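Local coordinates for protein xylulose kinase (Escherichia coli, PDB 2ITM) that phosphorylates D-xylulose to D-xylulose 5-phosphate with ATP, also accepting 1-deoxy-D-xylulose less efficiently, and hydrolyses Mg-ATP weakly without substrate, at residues A[131-136]-A[190-195]; A[144-149]-A[196-201]; A[251-256]-A[395-400]; A[411-416]-A[452-457]. All blocks are in the same frame, centred on the assembly; numbering follows the deposited sequence.

Interaction 1. Residues A[131-136]-A[190-195]; sequences KLLWVQ and QACDLS
L133 and C192 meet through two torsions of the leucine: chi1 of -110°, off the staggered positions, sets CG, and chi2 of 79° then turns CD1 to the cysteine. C192 keeps SG anti to its own carbonyl carbon, and SG lies 3.5 Å from L133 CD1. The same methyl also reaches the backbone, with L133 CD1 3.6 Å from C192 CA. One turn of helix along, Q136 runs out with its chain extended. The Q136 and D193 side chains cross at about a right angle, amide and carboxylate planes 87° apart; Q136 OE1 and D193 OD2, 3.9 Å from each other, merely touch without bonding. A water accepts from Q136 NE2 at 2.9 Å and bonds weakly to A191 O. The loop is the exit of helix 186-190, closed by a Schellman motif whose C-prime residue is D193, with positive phi and its N 2.6 Å from Q190 O. The contact lies in the N-terminal FGGY domain and sets that helix end against helix 128-138. Next along the loop, L194 crosses L132 at about a right angle, L194 CD1 4.2 Å from L132 CD2. F143 packs against Q136, D193 and L194, and W176 against L132 and C192.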
loop_
_atom_site.group_PDB
_atom_site.type_symbol
_atom_site.label_atom_id
_atom_site.label_comp_id
_atom_site.label_asym_id
_atom_site.label_seq_id
_atom_site.Cartn_x
_atom_site.Cartn_y
_atom_site.Cartn_z
ATOM N N LYS A 131 17.482 -1.490 31.952
ATOM C CA LYS A 131 18.798 -1.356 31.371
ATOM C C LYS A 131 19.851 -1.889 32.320
ATOM O O LYS A 131 20.800 -2.534 31.915
ATOM C CB LYS A 131 19.118 0.074 31.011
ATOM C CG LYS A 131 18.444 0.567 29.752
ATOM C CD LYS A 131 18.674 2.045 29.534
ATOM C CE LYS A 131 17.631 2.624 28.619
ATOM N NZ LYS A 131 17.709 4.096 28.540
ATOM N N LEU A 132 19.664 -1.619 33.598
ATOM C CA LEU A 132 20.614 -2.052 34.598
ATOM C C LEU A 132 20.578 -3.527 34.945
ATOM O O LEU A 132 21.612 -4.120 35.207
ATOM C CB LEU A 132 20.557 -1.176 35.833
ATOM C CG LEU A 132 21.585 -0.065 35.582
ATOM C CD1 LEU A 132 20.928 1.238 35.325
ATOM C CD2 LEU A 132 22.689 0.003 36.589
ATOM N N LEU A 133 19.386 -4.106 34.941
ATOM C CA LEU A 133 19.246 -5.551 34.970
ATOM C C LEU A 133 19.968 -6.225 33.815
ATOM O O LEU A 133 20.637 -7.219 34.007
ATOM C CB LEU A 133 17.778 -5.952 34.989
ATOM C CG LEU A 133 17.239 -6.560 36.281
ATOM C CD1 LEU A 133 16.965 -5.485 37.292
ATOM C CD2 LEU A 133 15.997 -7.363 36.020
ATOM N N TRP A 134 19.834 -5.676 32.616
ATOM C CA TRP A 134 20.536 -6.203 31.456
ATOM C C TRP A 134 22.047 -6.199 31.640
ATOM O O TRP A 134 22.705 -7.199 31.403
ATOM C CB TRP A 134 20.163 -5.442 30.185
ATOM C CG TRP A 134 20.734 -6.011 28.929
ATOM C CD1 TRP A 134 20.108 -6.832 28.063
ATOM C CD2 TRP A 134 22.042 -5.799 28.399
ATOM N NE1 TRP A 134 20.937 -7.154 27.016
ATOM C CE2 TRP A 134 22.135 -6.524 27.203
ATOM C CE3 TRP A 134 23.150 -5.065 28.810
ATOM C CZ2 TRP A 134 23.280 -6.535 26.423
ATOM C CZ3 TRP A 134 24.276 -5.074 28.035
ATOM C CH2 TRP A 134 24.338 -5.806 26.858
ATOM N N VAL A 135 22.593 -5.082 32.089
ATOM C CA VAL A 135 24.010 -5.017 32.389
ATOM C C VAL A 135 24.423 -6.032 33.453
ATOM O O VAL A 135 25.395 -6.749 33.285
ATOM C CB VAL A 135 24.451 -3.599 32.787
ATOM C CG1 VAL A 135 25.858 -3.615 33.379
ATOM C CG2 VAL A 135 24.378 -2.664 31.594
ATOM N N GLN A 136 23.664 -6.112 34.530
ATOM C CA GLN A 136 23.912 -7.136 35.522
ATOM C C GLN A 136 23.993 -8.526 34.909
ATOM O O GLN A 136 24.844 -9.317 35.275
ATOM C CB GLN A 136 22.874 -7.112 36.633
ATOM C CG GLN A 136 23.238 -8.058 37.758
ATOM C CD GLN A 136 22.197 -8.129 38.836
ATOM O OE1 GLN A 136 22.509 -8.454 39.970
ATOM N NE2 GLN A 136 20.945 -7.842 38.476
ATOM N N GLN A 190 16.149 -2.251 45.182
ATOM C CA GLN A 190 16.512 -3.592 45.602
ATOM C C GLN A 190 16.359 -4.603 44.477
ATOM O O GLN A 190 17.239 -5.407 44.229
ATOM C CB GLN A 190 15.685 -4.005 46.813
ATOM C CG GLN A 190 16.476 -4.066 48.097
ATOM C CD GLN A 190 15.884 -3.229 49.211
ATOM O OE1 GLN A 190 14.669 -3.128 49.344
ATOM N NE2 GLN A 190 16.747 -2.641 50.026
ATOM N N ALA A 191 15.229 -4.535 43.794
ATOM C CA ALA A 191 14.874 -5.490 42.746
ATOM C C ALA A 191 15.876 -5.458 41.618
ATOM O O ALA A 191 15.964 -6.388 40.838
ATOM C CB ALA A 191 13.498 -5.211 42.225
ATOM N N CYS A 192 16.631 -4.375 41.537
ATOM C CA CYS A 192 17.680 -4.254 40.556
ATOM C C CYS A 192 19.046 -4.416 41.208
ATOM O O CYS A 192 20.063 -4.241 40.566
ATOM C CB CYS A 192 17.586 -2.902 39.849
ATOM S SG CYS A 192 16.020 -2.549 39.035
ATOM N N ASP A 193 19.048 -4.757 42.487
ATOM C CA ASP A 193 20.279 -4.843 43.255
ATOM C C ASP A 193 21.031 -3.524 43.270
ATOM O O ASP A 193 22.219 -3.462 42.988
ATOM C CB ASP A 193 21.171 -5.932 42.696
ATOM C CG ASP A 193 21.765 -6.797 43.766
ATOM O OD1 ASP A 193 22.378 -6.255 44.699
ATOM O OD2 ASP A 193 21.653 -8.036 43.763
ATOM N N LEU A 194 20.314 -2.468 43.593
ATOM C CA LEU A 194 20.916 -1.170 43.724
ATOM C C LEU A 194 20.474 -0.609 45.047
ATOM O O LEU A 194 19.607 -1.162 45.695
ATOM C CB LEU A 194 20.485 -0.275 42.577
ATOM C CG LEU A 194 20.968 -0.749 41.213
ATOM C CD1 LEU A 194 20.392 0.058 40.085
ATOM C CD2 LEU A 194 22.466 -0.777 41.146
ATOM N N SER A 195 21.094 0.482 45.451
ATOM C CA SER A 195 20.671 1.180 46.625
ATOM C C SER A 195 20.675 2.679 46.372
ATOM O O SER A 195 21.199 3.145 45.377
ATOM C CB SER A 195 21.563 0.859 47.803
ATOM O OG SER A 195 22.825 1.461 47.652
HETATM O O HOH W 1 19.013 -7.868 40.612
#

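Interaction 2. Residues A[144-149]-A[196-201]; sequences RQIDKV and RDQMPA. With SO4 (sulfate ion), chain D.
Q198 and I146 cross at about a right angle, and the glutamine amide bonds to the backbone of the other segment, its NE2 also touching I146 CG2. Q198 NE2 donates to I146 O at 3.2 Å, from above the carbonyl plane (51° out of it) although the oxygen lies close to the plane of the amide. S195 N holds the other end of that amide, at OE1, which fixes its rotation. K148 starts out pointing away from the 196-201 loop, then bends at chi2 and chi3 and brings NZ back to D197 O, 3.0 Å off; the same ammonium makes a cation-pi contact with F164. An alanine here would probably leave D197 O without its ammonium partner and the F164 ring without its cation. D147 and K148 both face L83 in a classic beta bulge, where strand 148-150 pairs with strand 81-83 in the N-terminal FGGY domain. Beyond the bulge V149 N donates to Q198 O at 3.1 Å, and M199, doubly bent, sets CE 4.2 Å from V149 CB. R196 holds one oxygen of a sulfate, probably from the crystallisation liquor, at the guanidinium edge, NH2 to O2 2.8 Å, and also makes a salt bridge with D183.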
loop_
_atom_site.group_PDB
_atom_site.type_symbol
_atom_site.label_atom_id
_atom_site.label_comp_id
_atom_site.label_asym_id
_atom_site.label_seq_id
_atom_site.Cartn_x
_atom_site.Cartn_y
_atom_site.Cartn_z
ATOM N N ARG A 144 29.460 -4.996 38.757
ATOM C CA ARG A 144 30.263 -5.071 39.968
ATOM C C ARG A 144 30.907 -3.737 40.341
ATOM O O ARG A 144 31.160 -3.478 41.499
ATOM C CB ARG A 144 31.357 -6.118 39.777
ATOM C CG ARG A 144 31.616 -7.020 40.965
ATOM C CD ARG A 144 32.734 -8.036 40.748
ATOM N NE ARG A 144 32.830 -8.987 41.854
ATOM C CZ ARG A 144 33.535 -10.115 41.825
ATOM N NH1 ARG A 144 34.226 -10.453 40.745
ATOM N NH2 ARG A 144 33.550 -10.914 42.885
ATOM N N GLN A 145 31.167 -2.899 39.347
ATOM C CA GLN A 145 31.917 -1.661 39.547
ATOM C C GLN A 145 31.040 -0.397 39.683
ATOM O O GLN A 145 31.545 0.697 39.843
ATOM C CB GLN A 145 32.905 -1.454 38.403
ATOM C CG GLN A 145 33.961 -2.503 38.243
ATOM C CD GLN A 145 34.765 -2.282 36.976
ATOM O OE1 GLN A 145 34.614 -3.007 36.004
ATOM N NE2 GLN A 145 35.602 -1.265 36.984
ATOM N N ILE A 146 29.729 -0.554 39.611
ATOM C CA ILE A 146 28.832 0.588 39.594
ATOM C C ILE A 146 28.777 1.296 40.939
ATOM O O ILE A 146 28.459 0.691 41.951
ATOM C CB ILE A 146 27.412 0.155 39.209
ATOM C CG1 ILE A 146 27.359 -0.378 37.788
ATOM C CG2 ILE A 146 26.439 1.300 39.369
ATOM C CD1 ILE A 146 26.041 -0.946 37.438
ATOM N N ASP A 147 29.083 2.587 40.934
ATOM C CA ASP A 147 28.949 3.416 42.114
ATOM C C ASP A 147 27.801 4.370 41.963
ATOM O O ASP A 147 27.166 4.747 42.924
ATOM C CB ASP A 147 30.264 4.152 42.402
ATOM C CG ASP A 147 30.274 4.814 43.772
ATOM O OD1 ASP A 147 30.222 6.054 43.855
ATOM O OD2 ASP A 147 30.314 4.185 44.822
ATOM N N LYS A 148 27.541 4.752 40.726
ATOM C CA LYS A 148 26.574 5.785 40.422
ATOM C C LYS A 148 25.928 5.550 39.062
ATOM O O LYS A 148 26.591 5.178 38.101
ATOM C CB LYS A 148 27.241 7.159 40.450
ATOM C CG LYS A 148 26.514 8.178 41.261
ATOM C CD LYS A 148 26.409 7.742 42.689
ATOM C CE LYS A 148 26.899 8.824 43.597
ATOM N NZ LYS A 148 26.567 8.531 44.990
ATOM N N VAL A 149 24.625 5.778 39.015
ATOM C CA VAL A 149 23.863 5.819 37.783
ATOM C C VAL A 149 23.260 7.214 37.570
ATOM O O VAL A 149 22.473 7.686 38.366
ATOM C CB VAL A 149 22.748 4.761 37.795
ATOM C CG1 VAL A 149 21.869 4.878 36.584
ATOM C CG2 VAL A 149 23.331 3.381 37.899
ATOM N N ARG A 196 20.084 3.415 47.303
ATOM C CA ARG A 196 19.998 4.866 47.238
ATOM C C ARG A 196 21.368 5.509 47.108
ATOM O O ARG A 196 21.503 6.579 46.544
ATOM C CB ARG A 196 19.280 5.400 48.479
ATOM C CG ARG A 196 18.003 4.677 48.812
ATOM C CD ARG A 196 17.294 5.179 50.049
ATOM N NE ARG A 196 16.890 6.567 49.910
ATOM C CZ ARG A 196 15.658 6.962 49.663
ATOM N NH1 ARG A 196 14.684 6.081 49.534
ATOM N NH2 ARG A 196 15.395 8.245 49.555
ATOM N N ASP A 197 22.375 4.831 47.639
ATOM C CA ASP A 197 23.754 5.281 47.573
ATOM C C ASP A 197 24.257 5.338 46.140
ATOM O O ASP A 197 25.218 6.029 45.843
ATOM C CB ASP A 197 24.650 4.340 48.385
ATOM C CG ASP A 197 24.093 4.046 49.766
ATOM O OD1 ASP A 197 24.336 4.847 50.686
ATOM O OD2 ASP A 197 23.406 3.042 50.027
ATOM N N GLN A 198 23.604 4.596 45.260
ATOM C CA GLN A 198 23.971 4.609 43.855
ATOM C C GLN A 198 23.152 5.587 43.018
ATOM O O GLN A 198 23.358 5.696 41.830
ATOM C CB GLN A 198 23.929 3.200 43.265
ATOM C CG GLN A 198 25.105 2.347 43.638
ATOM C CD GLN A 198 24.755 0.898 43.713
ATOM O OE1 GLN A 198 23.781 0.525 44.343
ATOM N NE2 GLN A 198 25.547 0.073 43.070
ATOM N N MET A 199 22.236 6.297 43.660
ATOM C CA MET A 199 21.458 7.351 43.021
ATOM C C MET A 199 21.945 8.754 43.391
ATOM O O MET A 199 22.457 8.962 44.477
ATOM C CB MET A 199 19.991 7.243 43.409
ATOM C CG MET A 199 19.357 5.896 43.202
ATOM S SD MET A 199 18.976 5.544 41.493
ATOM C CE MET A 199 20.261 4.392 41.146
ATOM N N PRO A 200 21.740 9.712 42.494
ATOM C CA PRO A 200 21.889 11.123 42.824
ATOM C C PRO A 200 20.882 11.583 43.865
ATOM O O PRO A 200 19.863 10.953 44.055
ATOM C CB PRO A 200 21.616 11.812 41.486
ATOM C CG PRO A 200 20.689 10.933 40.815
ATOM C CD PRO A 200 21.100 9.546 41.183
ATOM N N ALA A 201 21.191 12.684 44.525
ATOM C CA ALA A 201 20.218 13.444 45.293
ATOM C C ALA A 201 19.097 14.029 44.440
ATOM O O ALA A 201 19.315 14.447 43.326
ATOM C CB ALA A 201 20.917 14.523 46.079
HETATM S S SO4 D . 18.149 10.256 51.158
HETATM O O1 SO4 D . 17.539 11.578 51.174
HETATM O O2 SO4 D . 17.806 9.568 49.917
HETATM O O3 SO4 D . 19.595 10.393 51.264
HETATM O O4 SO4 D . 17.644 9.503 52.302
#

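Interaction 3. Residues A[251-256]-A[395-400]; sequences LSLGTS and GGARSE
L253 drives its CD1 methyl onto A397, and the fit is tight: CD1 is 3.3 Å from A397 CA and 3.4 Å from A397 CB. The leucine has CG anti to its own carbonyl carbon, though chi1 at -35° is well short of the staggered value, so CG sits partly eclipsed beside the backbone N. Further back on the same side chain, L253 CB rests 3.7 Å from G396 CA. Both L253 and A397 also pack on L392 of strand 390-393, whose end feeds into the 395-400 loop. The leucine is the centre of an inverse gamma turn at the end of strand 249-253, and its O accepts from G396 N at 2.6 Å, the donor tilted 19° out of the carbonyl plane. The end of strand 249-253 meets the loop after strand 390-393 here, in the actin-like ATPase fold of the C-terminal FGGY domain; as in related kinases, the Gly-Thr-Ser turn and the Gly-Gly-Ala loop probably face the nucleotide. The absence of a side chain at G396 matters sterically, because a CB there would fall only about 2.5 Å from L253 O. G395 and G254 are under no such pressure from the opposite segment. Past A397, whose O accepts from R403 NH1, S399 is the N-cap of helix 400-410, its OG bonding weakly to W402 N.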
loop_
_atom_site.group_PDB
_atom_site.type_symbol
_atom_site.label_atom_id
_atom_site.label_comp_id
_atom_site.label_asym_id
_atom_site.label_seq_id
_atom_site.Cartn_x
_atom_site.Cartn_y
_atom_site.Cartn_z
ATOM N N LEU A 251 -0.307 19.982 22.766
ATOM C CA LEU A 251 -0.060 19.019 21.711
ATOM C C LEU A 251 0.989 19.547 20.758
ATOM O O LEU A 251 0.785 20.557 20.109
ATOM C CB LEU A 251 -1.344 18.707 20.946
ATOM C CG LEU A 251 -1.265 17.839 19.695
ATOM C CD1 LEU A 251 -0.860 16.428 20.025
ATOM C CD2 LEU A 251 -2.579 17.840 18.971
ATOM N N SER A 252 2.120 18.864 20.690
ATOM C CA SER A 252 3.184 19.304 19.815
ATOM C C SER A 252 3.186 18.543 18.513
ATOM O O SER A 252 3.533 17.376 18.465
ATOM C CB SER A 252 4.541 19.236 20.490
ATOM O OG SER A 252 5.550 19.770 19.657
ATOM N N LEU A 253 2.795 19.234 17.457
ATOM C CA LEU A 253 2.859 18.689 16.123
ATOM C C LEU A 253 4.194 19.030 15.477
ATOM O O LEU A 253 4.250 19.510 14.360
ATOM C CB LEU A 253 1.689 19.203 15.289
ATOM C CG LEU A 253 0.361 19.411 16.018
ATOM C CD1 LEU A 253 -0.486 20.399 15.300
ATOM C CD2 LEU A 253 -0.381 18.131 16.171
ATOM N N GLY A 254 5.264 18.777 16.210
ATOM C CA GLY A 254 6.596 19.076 15.745
ATOM C C GLY A 254 7.250 17.870 15.115
ATOM O O GLY A 254 6.577 16.951 14.676
ATOM N N THR A 255 8.571 17.882 15.076
ATOM C CA THR A 255 9.323 16.765 14.541
ATOM C C THR A 255 9.268 15.607 15.497
ATOM O O THR A 255 9.514 14.471 15.123
ATOM C CB THR A 255 10.770 17.170 14.334
ATOM O OG1 THR A 255 11.307 17.654 15.568
ATOM C CG2 THR A 255 10.864 18.371 13.401
ATOM N N SER A 256 8.941 15.901 16.743
ATOM C CA SER A 256 8.637 14.860 17.690
ATOM C C SER A 256 7.294 15.114 18.326
ATOM O O SER A 256 7.088 16.141 18.944
ATOM C CB SER A 256 9.720 14.783 18.751
ATOM O OG SER A 256 9.360 15.535 19.882
ATOM N N GLY A 395 5.526 22.772 13.963
ATOM C CA GLY A 395 5.389 23.030 12.547
ATOM C C GLY A 395 4.173 22.391 11.912
ATOM O O GLY A 395 3.598 22.942 10.985
ATOM N N GLY A 396 3.775 21.232 12.416
ATOM C CA GLY A 396 2.526 20.616 12.013
ATOM C C GLY A 396 1.305 21.474 12.258
ATOM O O GLY A 396 0.291 21.305 11.621
ATOM N N ALA A 397 1.434 22.415 13.190
ATOM C CA ALA A 397 0.310 23.200 13.666
ATOM C C ALA A 397 0.053 24.427 12.829
ATOM O O ALA A 397 -0.788 25.242 13.173
ATOM C CB ALA A 397 0.532 23.594 15.073
ATOM N N ARG A 398 0.771 24.567 11.724
ATOM C CA ARG A 398 0.848 25.841 11.054
ATOM C C ARG A 398 -0.395 26.150 10.216
ATOM O O ARG A 398 -0.835 27.295 10.172
ATOM C CB ARG A 398 2.140 25.972 10.256
ATOM C CG ARG A 398 2.172 25.142 8.974
ATOM C CD ARG A 398 3.547 24.574 8.617
ATOM N NE ARG A 398 4.031 25.049 7.324
ATOM C CZ ARG A 398 4.897 24.403 6.553
ATOM N NH1 ARG A 398 5.387 23.231 6.930
ATOM N NH2 ARG A 398 5.274 24.936 5.395
ATOM N N SER A 399 -0.980 25.133 9.592
ATOM C CA SER A 399 -2.174 25.308 8.777
ATOM C C SER A 399 -3.443 25.637 9.557
ATOM O O SER A 399 -3.848 24.907 10.446
ATOM C CB SER A 399 -2.396 24.101 7.878
ATOM O OG SER A 399 -3.521 24.272 7.054
ATOM N N GLU A 400 -4.058 26.760 9.209
ATOM C CA GLU A 400 -5.337 27.162 9.776
ATOM C C GLU A 400 -6.444 26.167 9.467
ATOM O O GLU A 400 -7.226 25.805 10.325
ATOM C CB GLU A 400 -5.718 28.536 9.240
ATOM C CG GLU A 400 -7.075 29.045 9.668
ATOM C CD GLU A 400 -7.465 30.306 8.920
ATOM O OE1 GLU A 400 -7.167 30.393 7.717
ATOM O OE2 GLU A 400 -8.063 31.202 9.537
#

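Interaction 4. Residues A[411-416]-A[452-457]; sequences GQQLDY and EQSHLP
Y416 lies alongside E452, the two side chains pointing the same way with ring and carboxylate planes 63° apart. From its start, Y416 CB sits 3.4 Å from Q453 O. Chi1 of -173° sets CG anti to the backbone N, and chi2 of 46° turns the ring, Y416 CD2 lying 3.8 Å from E452 CB; CE2 then passes E452 CG, and the far end, with OH, reaches the loop that carries A397 and R398. R403 makes a cation-pi contact with this ring. Beside it the backbone forms a classic beta bulge, E452 and Q453 both facing Y416, so that Y416 O is gripped twice, by E452 N at 2.7 Å and by Q453 N at 3.3 Å. Strands 414-417 and 451-455 are antiparallel here, the latter outermost in the sheet within this chain. L414 and H455 form a hydrogen-bonded pair with both backbone bonds made, L414 N to H455 O being 3.0 Å. On the other face D415 OD1 accepts from S454 OG, modelled so short that its exact length is doubtful. Beyond the paired residues, P457 CG packs on G411 C. R403 also bonds H455 NE2 through NE and Q453 OE1 through NH2; its charge, beside an imidazole nitrogen that accepts, would probably disfavour protonation of H455.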
loop_
_atom_site.group_PDB
_atom_site.type_symbol
_atom_site.label_atom_id
_atom_site.label_comp_id
_atom_site.label_asym_id
_atom_site.label_seq_id
_atom_site.Cartn_x
_atom_site.Cartn_y
_atom_site.Cartn_z
ATOM N N GLY A 411 -13.503 17.785 19.024
ATOM C CA GLY A 411 -14.408 18.392 19.976
ATOM C C GLY A 411 -13.684 19.259 20.977
ATOM O O GLY A 411 -14.221 19.629 21.997
ATOM N N GLN A 412 -12.437 19.568 20.661
ATOM C CA GLN A 412 -11.544 20.243 21.576
ATOM C C GLN A 412 -11.211 21.629 21.074
ATOM O O GLN A 412 -10.914 21.814 19.911
ATOM C CB GLN A 412 -10.267 19.437 21.713
ATOM C CG GLN A 412 -9.631 19.527 23.047
ATOM C CD GLN A 412 -10.398 18.785 24.100
ATOM O OE1 GLN A 412 -10.975 17.743 23.827
ATOM N NE2 GLN A 412 -10.398 19.330 25.320
ATOM N N GLN A 413 -11.262 22.609 21.964
ATOM C CA GLN A 413 -10.760 23.938 21.652
ATOM C C GLN A 413 -9.239 23.961 21.529
ATOM O O GLN A 413 -8.520 23.650 22.473
ATOM C CB GLN A 413 -11.218 24.945 22.699
ATOM C CG GLN A 413 -10.605 26.328 22.522
ATOM C CD GLN A 413 -11.039 27.312 23.580
ATOM O OE1 GLN A 413 -10.213 27.886 24.279
ATOM N NE2 GLN A 413 -12.329 27.516 23.693
ATOM N N LEU A 414 -8.741 24.336 20.364
ATOM C CA LEU A 414 -7.297 24.352 20.145
ATOM C C LEU A 414 -6.729 25.760 20.038
ATOM O O LEU A 414 -7.021 26.493 19.098
ATOM C CB LEU A 414 -6.948 23.507 18.908
ATOM C CG LEU A 414 -7.567 22.117 18.845
ATOM C CD1 LEU A 414 -7.235 21.436 17.575
ATOM C CD2 LEU A 414 -7.166 21.328 20.022
ATOM N N ASP A 415 -5.908 26.119 21.015
ATOM C CA ASP A 415 -5.259 27.427 21.086
ATOM C C ASP A 415 -3.919 27.419 20.344
ATOM O O ASP A 415 -2.919 26.843 20.829
ATOM C CB ASP A 415 -4.965 27.809 22.530
ATOM C CG ASP A 415 -6.215 28.062 23.344
ATOM O OD1 ASP A 415 -7.211 28.540 22.782
ATOM O OD2 ASP A 415 -6.196 27.799 24.556
ATOM N N TYR A 416 -3.883 28.058 19.186
ATOM C CA TYR A 416 -2.650 28.182 18.434
ATOM C C TYR A 416 -1.762 29.286 18.981
ATOM O O TYR A 416 -2.183 30.420 19.145
ATOM C CB TYR A 416 -2.932 28.427 16.965
ATOM C CG TYR A 416 -1.711 28.406 16.096
ATOM C CD1 TYR A 416 -0.770 27.408 16.216
ATOM C CD2 TYR A 416 -1.499 29.384 15.155
ATOM C CE1 TYR A 416 0.339 27.387 15.424
ATOM C CE2 TYR A 416 -0.395 29.367 14.359
ATOM C CZ TYR A 416 0.523 28.370 14.497
ATOM O OH TYR A 416 1.627 28.358 13.689
ATOM N N GLU A 452 -2.286 33.106 19.205
ATOM C CA GLU A 452 -2.371 33.511 17.822
ATOM C C GLU A 452 -3.786 33.374 17.276
ATOM O O GLU A 452 -4.273 34.248 16.580
ATOM C CB GLU A 452 -1.406 32.685 16.988
ATOM C CG GLU A 452 -1.105 33.268 15.625
ATOM C CD GLU A 452 -0.564 34.677 15.698
ATOM O OE1 GLU A 452 0.549 34.855 16.215
ATOM O OE2 GLU A 452 -1.254 35.606 15.238
ATOM N N GLN A 453 -4.439 32.265 17.605
ATOM C CA GLN A 453 -5.803 31.996 17.168
ATOM C C GLN A 453 -6.397 30.841 17.956
ATOM O O GLN A 453 -5.742 29.836 18.184
ATOM C CB GLN A 453 -5.851 31.674 15.670
ATOM C CG GLN A 453 -7.261 31.369 15.137
ATOM C CD GLN A 453 -7.307 31.042 13.666
ATOM O OE1 GLN A 453 -6.287 30.788 13.050
ATOM N NE2 GLN A 453 -8.497 31.045 13.103
ATOM N N SER A 454 -7.645 30.997 18.366
ATOM C CA SER A 454 -8.339 29.972 19.114
ATOM C C SER A 454 -9.436 29.298 18.268
ATOM O O SER A 454 -10.323 29.956 17.753
ATOM C CB SER A 454 -8.952 30.563 20.370
ATOM O OG SER A 454 -8.147 30.313 21.497
ATOM N N HIS A 455 -9.358 27.981 18.154
ATOM C CA HIS A 455 -10.256 27.229 17.301
ATOM C C HIS A 455 -11.317 26.507 18.095
ATOM O O HIS A 455 -11.020 25.597 18.840
ATOM C CB HIS A 455 -9.483 26.236 16.468
ATOM C CG HIS A 455 -8.557 26.867 15.487
ATOM N ND1 HIS A 455 -8.900 27.075 14.171
ATOM C CD2 HIS A 455 -7.296 27.328 15.623
ATOM C CE1 HIS A 455 -7.894 27.642 13.541
ATOM N NE2 HIS A 455 -6.908 27.807 14.399
ATOM N N LEU A 456 -12.564 26.921 17.925
ATOM C CA LEU A 456 -13.667 26.188 18.506
ATOM C C LEU A 456 -14.259 25.185 17.546
ATOM O O LEU A 456 -14.396 25.444 16.370
ATOM C CB LEU A 456 -14.735 27.122 19.051
ATOM C CG LEU A 456 -14.565 27.510 20.509
ATOM C CD1 LEU A 456 -14.972 28.932 20.695
ATOM C CD2 LEU A 456 -15.354 26.613 21.423
ATOM N N PRO A 457 -14.580 24.016 18.068
ATOM C CA PRO A 457 -15.235 22.976 17.283
ATOM C C PRO A 457 -16.531 23.475 16.672
ATOM O O PRO A 457 -17.368 24.015 17.372
ATOM C CB PRO A 457 -15.517 21.882 18.313
ATOM C CG PRO A 457 -14.956 22.368 19.593
ATOM C CD PRO A 457 -14.771 23.820 19.507
#

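How the interactions relate
The four contacts fall into two pairs, one in each half of the kinase. Interactions 1 and 2 interleave along the chain and touch at L132, whose CD2 lies 3.6 Å from I146 CD1 and 3.7 Å from V149 CG2. Each of them comes near the sugar site, the side chains of L132 and V149 being about 10 Å from that of H78, which binds substrate. Interactions 3 and 4 reach one sheet of the C-terminal half and meet where Y416 CE1 is 3.3 Å from A397 O; R403 serves both. G254 is about 13 Å from the bound D-xylulose. Between the pairs, interactions 1 and 3 have centres 39 Å apart, on opposite sides of the chain's centre.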